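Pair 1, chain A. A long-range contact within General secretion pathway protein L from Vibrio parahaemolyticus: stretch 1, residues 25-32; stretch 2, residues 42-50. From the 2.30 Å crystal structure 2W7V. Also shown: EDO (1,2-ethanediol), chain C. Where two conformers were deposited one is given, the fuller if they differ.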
# COMPACT_ATOMS: atom_id res chain seq x y z
N LYS A 25 -1.47 12.68 -14.93
CA LYS A 25 -2.25 12.17 -16.07
C LYS A 25 -1.56 10.94 -16.71
O LYS A 25 -0.35 10.91 -16.86
CB LYS A 25 -2.39 13.27 -17.13
CG LYS A 25 -3.06 14.55 -16.60
CD LYS A 25 -3.34 15.63 -17.66
CE LYS A 25 -3.98 16.87 -17.02
NZ LYS A 25 -4.28 17.99 -17.99
N ASP A 26 -2.35 9.96 -17.12
CA ASP A 26 -1.83 8.89 -17.95
C ASP A 26 -0.80 8.07 -17.13
O ASP A 26 0.20 7.58 -17.67
CB ASP A 26 -1.24 9.49 -19.25
CG ASP A 26 -0.93 8.43 -20.33
OD1 ASP A 26 -1.32 7.26 -20.17
OD2 ASP A 26 -0.30 8.78 -21.37
N LEU A 27 -1.03 7.97 -15.81
CA LEU A 27 -0.24 7.10 -14.96
C LEU A 27 -1.14 6.14 -14.19
O LEU A 27 -1.79 6.54 -13.26
CB LEU A 27 0.63 7.88 -13.95
CG LEU A 27 1.75 7.08 -13.25
CD1 LEU A 27 2.83 6.61 -14.20
CD2 LEU A 27 2.38 7.82 -12.07
N GLU A 28 -1.10 4.87 -14.53
CA GLU A 28 -1.91 3.87 -13.87
C GLU A 28 -1.07 3.09 -12.90
O GLU A 28 -0.14 2.48 -13.31
CB GLU A 28 -2.38 2.92 -14.96
CG GLU A 28 -3.68 2.30 -14.75
CD GLU A 28 -4.27 1.83 -16.07
OE1 GLU A 28 -4.27 2.63 -17.04
OE2 GLU A 28 -4.70 0.67 -16.13
N ILE A 29 -1.45 3.06 -11.62
CA ILE A 29 -0.80 2.21 -10.61
C ILE A 29 -1.35 0.80 -10.65
O ILE A 29 -2.49 0.58 -10.32
CB ILE A 29 -0.95 2.79 -9.17
CG1 ILE A 29 -0.55 4.26 -9.18
CG2 ILE A 29 -0.09 2.00 -8.13
CD1 ILE A 29 0.79 4.58 -9.83
N THR A 30 -0.54 -0.15 -11.09
CA THR A 30 -0.94 -1.54 -11.16
C THR A 30 -0.68 -2.29 -9.83
O THR A 30 -1.42 -3.21 -9.46
CB THR A 30 -0.24 -2.23 -12.31
OG1 THR A 30 1.16 -2.12 -12.14
CG2 THR A 30 -0.62 -1.60 -13.64
N SER A 31 0.35 -1.88 -9.08
CA SER A 31 0.50 -2.42 -7.73
C SER A 31 1.37 -1.56 -6.87
O SER A 31 2.14 -0.79 -7.35
CB SER A 31 1.10 -3.82 -7.76
OG SER A 31 2.50 -3.76 -7.85
N PHE A 32 1.23 -1.73 -5.57
CA PHE A 32 2.21 -1.18 -4.68
C PHE A 32 2.30 -1.89 -3.37
O PHE A 32 1.29 -2.33 -2.82
CB PHE A 32 2.02 0.31 -4.52
CG PHE A 32 1.05 0.70 -3.49
CD1 PHE A 32 -0.12 1.28 -3.84
CD2 PHE A 32 1.37 0.56 -2.16
CE1 PHE A 32 -1.05 1.66 -2.87
CE2 PHE A 32 0.52 0.91 -1.19
CZ PHE A 32 -0.73 1.46 -1.52
N ARG A 42 7.27 0.07 -2.70
CA ARG A 42 7.55 -0.15 -4.11
C ARG A 42 6.26 -0.11 -4.93
O ARG A 42 5.27 -0.75 -4.61
CB ARG A 42 8.28 -1.46 -4.26
CG ARG A 42 9.44 -1.59 -3.26
CD ARG A 42 10.16 -2.93 -3.40
NE ARG A 42 9.44 -4.01 -2.72
CZ ARG A 42 9.43 -4.20 -1.41
NH1 ARG A 42 10.08 -3.37 -0.60
NH2 ARG A 42 8.76 -5.21 -0.90
N ILE A 43 6.29 0.67 -6.00
CA ILE A 43 5.16 0.97 -6.83
C ILE A 43 5.41 0.54 -8.27
O ILE A 43 6.39 0.94 -8.83
CB ILE A 43 4.95 2.50 -6.86
CG1 ILE A 43 4.62 3.05 -5.44
CG2 ILE A 43 3.82 2.86 -7.80
CD1 ILE A 43 4.83 4.56 -5.28
N HIS A 44 4.53 -0.25 -8.86
CA HIS A 44 4.58 -0.44 -10.29
C HIS A 44 3.47 0.37 -10.92
O HIS A 44 2.41 0.50 -10.35
CB HIS A 44 4.46 -1.91 -10.70
CG HIS A 44 5.51 -2.80 -10.09
ND1 HIS A 44 5.42 -4.18 -10.13
CD2 HIS A 44 6.63 -2.51 -9.39
CE1 HIS A 44 6.47 -4.69 -9.50
NE2 HIS A 44 7.21 -3.70 -9.04
N ALA A 45 3.75 0.97 -12.08
CA ALA A 45 2.78 1.76 -12.85
C ALA A 45 3.02 1.60 -14.36
O ALA A 45 4.02 1.06 -14.81
CB ALA A 45 2.85 3.25 -12.43
N ARG A 46 2.05 2.05 -15.14
CA ARG A 46 2.15 2.05 -16.60
C ARG A 46 1.50 3.28 -17.21
O ARG A 46 0.61 3.89 -16.64
CB ARG A 46 1.51 0.80 -17.18
CG ARG A 46 0.07 0.67 -16.78
CD ARG A 46 -0.51 -0.55 -17.36
NE ARG A 46 -1.87 -0.77 -16.89
CZ ARG A 46 -2.74 -1.59 -17.48
NH1 ARG A 46 -2.41 -2.24 -18.60
NH2 ARG A 46 -3.95 -1.74 -16.97
N SER A 47 1.96 3.60 -18.40
CA SER A 47 1.50 4.76 -19.13
C SER A 47 1.59 4.44 -20.60
O SER A 47 2.03 3.36 -20.97
CB SER A 47 2.42 5.92 -18.79
OG SER A 47 2.03 7.12 -19.42
N SER A 48 1.12 5.38 -21.42
CA SER A 48 1.32 5.38 -22.88
C SER A 48 2.66 6.01 -23.29
O SER A 48 3.06 5.92 -24.44
CB SER A 48 0.17 6.13 -23.56
OG SER A 48 0.18 7.51 -23.20
N ASP A 49 3.34 6.63 -22.34
CA ASP A 49 4.58 7.35 -22.62
C ASP A 49 5.48 7.45 -21.39
O ASP A 49 5.06 7.12 -20.30
CB ASP A 49 4.22 8.75 -23.10
CG ASP A 49 5.41 9.50 -23.64
OD1 ASP A 49 6.25 8.90 -24.38
OD2 ASP A 49 5.50 10.70 -23.30
N PHE A 50 6.70 7.94 -21.57
CA PHE A 50 7.66 8.11 -20.45
C PHE A 50 7.38 9.34 -19.56
O PHE A 50 7.76 9.37 -18.37
CB PHE A 50 9.07 8.19 -21.02
CG PHE A 50 9.42 9.52 -21.67
CD1 PHE A 50 9.97 10.57 -20.93
CD2 PHE A 50 9.21 9.71 -23.02
CE1 PHE A 50 10.27 11.74 -21.50
CE2 PHE A 50 9.53 10.92 -23.62
CZ PHE A 50 10.05 11.93 -22.87
C1 EDO C . -4.20 9.46 -13.23
O1 EDO C . -4.53 10.71 -12.66
C2 EDO C . -3.82 8.54 -12.08
O2 EDO C . -2.46 8.63 -11.69
O HOH W 1 2.61 -2.10 -14.55

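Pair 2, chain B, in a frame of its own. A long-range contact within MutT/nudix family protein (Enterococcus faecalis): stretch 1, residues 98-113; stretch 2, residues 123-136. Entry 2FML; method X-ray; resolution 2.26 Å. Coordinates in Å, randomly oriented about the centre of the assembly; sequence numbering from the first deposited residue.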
# COMPACT_ATOMS: atom_id res chain seq x y z
N GLY B 98 -10.53 -19.05 -12.23
CA GLY B 98 -10.58 -19.06 -13.68
C GLY B 98 -10.48 -17.69 -14.33
O GLY B 98 -10.42 -17.59 -15.51
N VAL B 99 -10.41 -16.63 -13.56
CA VAL B 99 -10.47 -15.28 -14.15
C VAL B 99 -9.08 -14.78 -14.56
O VAL B 99 -8.10 -14.86 -13.77
CB VAL B 99 -11.17 -14.32 -13.20
CG1 VAL B 99 -11.40 -12.96 -13.87
CG2 VAL B 99 -12.47 -14.97 -12.71
N VAL B 100 -9.00 -14.31 -15.81
CA VAL B 100 -7.81 -13.67 -16.35
C VAL B 100 -7.96 -12.13 -16.28
O VAL B 100 -8.82 -11.56 -16.96
CB VAL B 100 -7.54 -14.13 -17.80
CG1 VAL B 100 -6.22 -13.58 -18.30
CG2 VAL B 100 -7.54 -15.66 -17.91
N ILE B 101 -7.16 -11.48 -15.41
CA ILE B 101 -6.97 -10.02 -15.35
C ILE B 101 -5.53 -9.71 -15.77
O ILE B 101 -4.66 -10.55 -15.58
CB ILE B 101 -7.19 -9.45 -13.94
CG1 ILE B 101 -6.86 -10.48 -12.88
CG2 ILE B 101 -8.63 -9.15 -13.67
CD1 ILE B 101 -7.65 -10.25 -11.66
N SER B 102 -5.28 -8.52 -16.33
CA SER B 102 -3.91 -8.04 -16.60
C SER B 102 -3.41 -7.09 -15.51
O SER B 102 -4.20 -6.54 -14.74
CB SER B 102 -3.83 -7.35 -17.97
OG SER B 102 -4.51 -6.11 -17.92
N GLN B 103 -2.08 -6.92 -15.43
CA GLN B 103 -1.44 -6.14 -14.36
C GLN B 103 -1.91 -4.71 -14.29
O GLN B 103 -2.07 -4.16 -13.20
CB GLN B 103 0.09 -6.11 -14.51
CG GLN B 103 0.81 -5.62 -13.21
CD GLN B 103 2.15 -6.37 -12.92
OE1 GLN B 103 2.24 -7.62 -12.98
NE2 GLN B 103 3.19 -5.58 -12.56
N GLU B 104 -2.12 -4.13 -15.48
CA GLU B 104 -2.45 -2.74 -15.66
C GLU B 104 -3.81 -2.49 -15.03
O GLU B 104 -4.13 -1.35 -14.71
CB GLU B 104 -2.48 -2.36 -17.15
CG GLU B 104 -1.87 -3.39 -18.13
CD GLU B 104 -0.32 -3.33 -18.26
OE1 GLU B 104 0.19 -2.80 -19.30
OE2 GLU B 104 0.38 -3.83 -17.33
N ASN B 105 -4.59 -3.56 -14.82
CA ASN B 105 -5.96 -3.48 -14.25
C ASN B 105 -6.18 -3.86 -12.76
O ASN B 105 -7.31 -3.90 -12.23
CB ASN B 105 -6.92 -4.21 -15.15
CG ASN B 105 -7.07 -3.52 -16.50
OD1 ASN B 105 -7.93 -2.67 -16.66
ND2 ASN B 105 -6.18 -3.83 -17.44
N ILE B 106 -5.07 -4.09 -12.07
CA ILE B 106 -5.13 -4.33 -10.65
C ILE B 106 -4.47 -3.15 -9.93
O ILE B 106 -3.60 -2.49 -10.50
CB ILE B 106 -4.51 -5.69 -10.24
CG1 ILE B 106 -3.00 -5.72 -10.54
CG2 ILE B 106 -5.28 -6.78 -10.94
CD1 ILE B 106 -2.21 -6.97 -9.95
N GLU B 107 -4.89 -2.89 -8.69
CA GLU B 107 -4.13 -1.99 -7.86
C GLU B 107 -3.81 -2.65 -6.52
O GLU B 107 -4.65 -3.32 -5.94
CB GLU B 107 -4.88 -0.63 -7.67
CG GLU B 107 -6.15 -0.69 -6.75
CD GLU B 107 -7.01 0.63 -6.81
OE1 GLU B 107 -7.69 0.85 -7.85
OE2 GLU B 107 -6.98 1.42 -5.82
N GLN B 108 -2.62 -2.40 -6.01
CA GLN B 108 -2.30 -2.88 -4.68
C GLN B 108 -3.16 -2.16 -3.64
O GLN B 108 -3.37 -0.96 -3.74
CB GLN B 108 -0.81 -2.73 -4.40
CG GLN B 108 -0.32 -3.73 -3.48
CD GLN B 108 1.14 -3.57 -3.26
OE1 GLN B 108 1.99 -4.19 -3.96
NE2 GLN B 108 1.47 -2.82 -2.25
N LEU B 109 -3.75 -2.90 -2.70
CA LEU B 109 -4.69 -2.24 -1.81
C LEU B 109 -4.01 -1.90 -0.45
O LEU B 109 -3.96 -0.73 -0.02
CB LEU B 109 -5.95 -3.12 -1.65
CG LEU B 109 -6.98 -2.82 -0.55
CD1 LEU B 109 -7.63 -1.46 -0.72
CD2 LEU B 109 -8.02 -3.94 -0.47
N HIS B 110 -3.51 -2.94 0.22
CA HIS B 110 -2.98 -2.81 1.55
C HIS B 110 -2.31 -4.14 1.94
O HIS B 110 -2.74 -5.23 1.48
CB HIS B 110 -4.09 -2.43 2.53
CG HIS B 110 -3.60 -2.15 3.91
ND1 HIS B 110 -3.13 -0.90 4.32
CD2 HIS B 110 -3.51 -2.96 5.00
CE1 HIS B 110 -2.78 -0.97 5.60
NE2 HIS B 110 -2.99 -2.21 6.02
N SER B 111 -1.25 -4.07 2.77
CA SER B 111 -0.63 -5.25 3.33
C SER B 111 -1.03 -5.36 4.78
O SER B 111 -0.85 -4.42 5.54
CB SER B 111 0.88 -5.24 3.23
OG SER B 111 1.20 -4.76 1.96
N PHE B 112 -1.47 -6.58 5.13
CA PHE B 112 -1.93 -6.96 6.45
C PHE B 112 -0.95 -7.89 7.09
O PHE B 112 -0.53 -8.88 6.48
CB PHE B 112 -3.28 -7.65 6.26
CG PHE B 112 -4.34 -6.69 5.79
CD1 PHE B 112 -5.13 -5.99 6.71
CD2 PHE B 112 -4.57 -6.53 4.43
CE1 PHE B 112 -6.10 -5.10 6.24
CE2 PHE B 112 -5.51 -5.66 3.97
CZ PHE B 112 -6.25 -4.92 4.86
N SER B 113 -0.54 -7.51 8.30
CA SER B 113 0.58 -8.09 8.94
C SER B 113 0.39 -8.31 10.43
O SER B 113 1.37 -8.59 11.15
CB SER B 113 1.79 -7.22 8.73
OG SER B 113 1.58 -5.91 9.31
N VAL B 123 2.27 -15.02 8.91
CA VAL B 123 1.82 -14.95 7.51
C VAL B 123 1.41 -13.52 7.21
O VAL B 123 0.58 -12.93 7.92
CB VAL B 123 0.67 -15.95 7.16
CG1 VAL B 123 0.35 -15.92 5.63
CG2 VAL B 123 1.03 -17.40 7.59
N VAL B 124 2.03 -12.95 6.16
CA VAL B 124 1.73 -11.55 5.77
C VAL B 124 1.12 -11.58 4.36
O VAL B 124 1.58 -12.28 3.47
CB VAL B 124 3.03 -10.63 5.84
CG1 VAL B 124 2.78 -9.11 5.35
CG2 VAL B 124 3.55 -10.62 7.26
N THR B 125 0.08 -10.78 4.18
CA THR B 125 -0.59 -10.75 2.93
C THR B 125 -0.54 -9.36 2.25
O THR B 125 -0.64 -8.35 2.88
CB THR B 125 -1.98 -11.34 3.11
OG1 THR B 125 -2.43 -11.88 1.87
CG2 THR B 125 -3.03 -10.28 3.61
N VAL B 126 -0.33 -9.33 0.95
CA VAL B 126 -0.44 -8.14 0.21
C VAL B 126 -1.76 -8.29 -0.52
O VAL B 126 -1.95 -9.18 -1.33
CB VAL B 126 0.73 -7.95 -0.74
CG1 VAL B 126 0.58 -6.70 -1.52
CG2 VAL B 126 2.00 -7.97 0.01
N SER B 127 -2.72 -7.48 -0.16
CA SER B 127 -3.99 -7.54 -0.86
C SER B 127 -4.03 -6.57 -2.09
O SER B 127 -3.37 -5.56 -2.13
CB SER B 127 -5.16 -7.29 0.10
OG SER B 127 -5.18 -5.94 0.55
N TYR B 128 -4.85 -6.96 -3.06
CA TYR B 128 -5.11 -6.24 -4.28
C TYR B 128 -6.61 -6.06 -4.52
O TYR B 128 -7.41 -6.82 -4.02
CB TYR B 128 -4.47 -6.98 -5.48
CG TYR B 128 -2.98 -6.86 -5.51
CD1 TYR B 128 -2.36 -5.99 -6.39
CD2 TYR B 128 -2.16 -7.70 -4.68
CE1 TYR B 128 -0.96 -5.92 -6.47
CE2 TYR B 128 -0.80 -7.66 -4.74
CZ TYR B 128 -0.20 -6.74 -5.59
OH TYR B 128 1.14 -6.65 -5.60
N LEU B 129 -6.92 -5.06 -5.35
CA LEU B 129 -8.28 -4.66 -5.72
C LEU B 129 -8.33 -4.59 -7.26
O LEU B 129 -7.41 -4.11 -7.91
CB LEU B 129 -8.56 -3.27 -5.15
CG LEU B 129 -9.83 -2.49 -5.50
CD1 LEU B 129 -11.10 -3.40 -5.31
CD2 LEU B 129 -9.92 -1.28 -4.56
N ALA B 130 -9.39 -5.13 -7.87
CA ALA B 130 -9.62 -4.90 -9.30
C ALA B 130 -11.09 -4.83 -9.57
O ALA B 130 -11.90 -5.47 -8.84
CB ALA B 130 -8.98 -6.02 -10.14
N PHE B 131 -11.40 -4.04 -10.59
CA PHE B 131 -12.76 -3.81 -11.11
C PHE B 131 -12.84 -4.47 -12.45
O PHE B 131 -12.02 -4.14 -13.31
CB PHE B 131 -12.98 -2.33 -11.33
CG PHE B 131 -12.60 -1.49 -10.18
CD1 PHE B 131 -13.30 -1.57 -8.98
CD2 PHE B 131 -11.55 -0.59 -10.30
CE1 PHE B 131 -12.94 -0.78 -7.91
CE2 PHE B 131 -11.20 0.22 -9.24
CZ PHE B 131 -11.90 0.12 -8.04
N ILE B 132 -13.79 -5.38 -12.64
CA ILE B 132 -13.83 -6.25 -13.81
C ILE B 132 -15.29 -6.53 -14.21
O ILE B 132 -16.22 -6.03 -13.57
CB ILE B 132 -13.02 -7.58 -13.56
CG1 ILE B 132 -13.62 -8.46 -12.43
CG2 ILE B 132 -11.54 -7.25 -13.21
CD1 ILE B 132 -13.52 -9.98 -12.69
N GLY B 133 -15.49 -7.27 -15.30
CA GLY B 133 -16.82 -7.76 -15.64
C GLY B 133 -17.17 -8.95 -14.77
O GLY B 133 -16.30 -9.53 -14.11
N GLU B 134 -18.46 -9.28 -14.76
CA GLU B 134 -19.01 -10.44 -14.08
C GLU B 134 -18.72 -11.69 -14.91
O GLU B 134 -19.62 -12.25 -15.56
CB GLU B 134 -20.52 -10.28 -13.86
CG GLU B 134 -21.06 -11.10 -12.68
CD GLU B 134 -22.57 -10.98 -12.43
OE1 GLU B 134 -23.20 -9.98 -12.80
OE2 GLU B 134 -23.14 -11.92 -11.82
N GLU B 135 -17.46 -12.12 -14.88
CA GLU B 135 -16.98 -13.25 -15.71
C GLU B 135 -17.57 -14.56 -15.24
O GLU B 135 -17.96 -14.67 -14.07
CB GLU B 135 -15.46 -13.39 -15.68
CG GLU B 135 -14.69 -12.11 -15.58
CD GLU B 135 -14.00 -11.73 -16.84
OE1 GLU B 135 -12.75 -11.79 -16.85
OE2 GLU B 135 -14.70 -11.38 -17.82
N PRO B 136 -17.66 -15.56 -16.15
CA PRO B 136 -17.85 -16.95 -15.74
C PRO B 136 -16.69 -17.43 -14.84
O PRO B 136 -15.53 -17.01 -14.99
CB PRO B 136 -17.86 -17.74 -17.07
CG PRO B 136 -17.21 -16.85 -18.03
CD PRO B 136 -17.58 -15.43 -17.61
O HOH W 2 -11.18 -13.97 -17.77

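Where do the two contacts differ most sharply? They part at the matched positions A45(A) and Y128(B). In pair 1 the methyl of A45(A) is met by side chains from the facing stretch: CD1 of I29(A) lies 3.6 Å from CB of A45(A), and CD1 of L27(A) lies 3.8 Å from the same CB. In pair 2 the matching residue carries an aromatic ring beyond its CB. CA-to-CB of Y128(B) points away overall, yet the end of its side chain comes nearer to the other strand. There CG of Q108(B), which matches I29(A), sits over one face of the ring, 3.9 Å from the centroid of the Y128(B) ring, while CD1 of I106(B), the match of L27(A), reaches CD1 of Y128(B) at 3.7 Å. With a small residue, the facing side chains close on a methyl; with a large one, they pack against a ring.

What backbone do the two share? Each is a pair of antiparallel strands, with 14 central residues superposing at 0.8 Å. The strand directions make 146° in pair 1 and 142° in pair 2. E28(A) with R46(A) matches E107(B) with L129(B), and two backbone hydrogen bonds join each of these pairs: N of E28(A) to O of R46(A) and N of R46(A) to O of E28(A), both 2.9 Å, and N of E107(B) to O of L129(B) and N of L129(B) to O of E107(B), also both 2.9 Å. Beyond them pair 1 has a beta bulge at T30(A), whose match is L109(B). The extra residue lets one carbonyl face two successive amides: O of H44(A) accepts from N of T30(A) at 3.1 Å and, weakly, from N of S31(A) at 3.4 Å. In pair 2, N of L109(B) donates to O of S127(B) at 2.7 Å.

How do two glutamates in the same place find different partners? The side-chain centres of E28(A) and E107(B) fall within 0.5 Å of each other after superposition. OE2 of E28(A) forms a salt bridge with NH2 of R46(A) at 2.7 Å, adding charge pairing to the backbone ladder. The matching residue across from E107(B) is L129(B), which offers no charge, so the contact there is carbon against carbon: CG of E107(B) lies 3.9 Å from CB of L129(B).

What happens at the two ends of the match? Polar atoms hold the D26(A) end of pair 1, where OG of S47(A) donates to O of D26(A) at 2.6 Å. At the matching positions of pair 2, CB of A130(B) simply rests 3.4 Å from O of N105(B). Towards the other end the chemistry changes again. OG of S127(B), which matches H44(A), donates to O of H110(B) at 2.7 Å, reinforcing the bond of 2.8 Å from N of S127(B) to the same O of H110(B). In pair 1, O of S31(A) receives N of H44(A) at 2.9 Å.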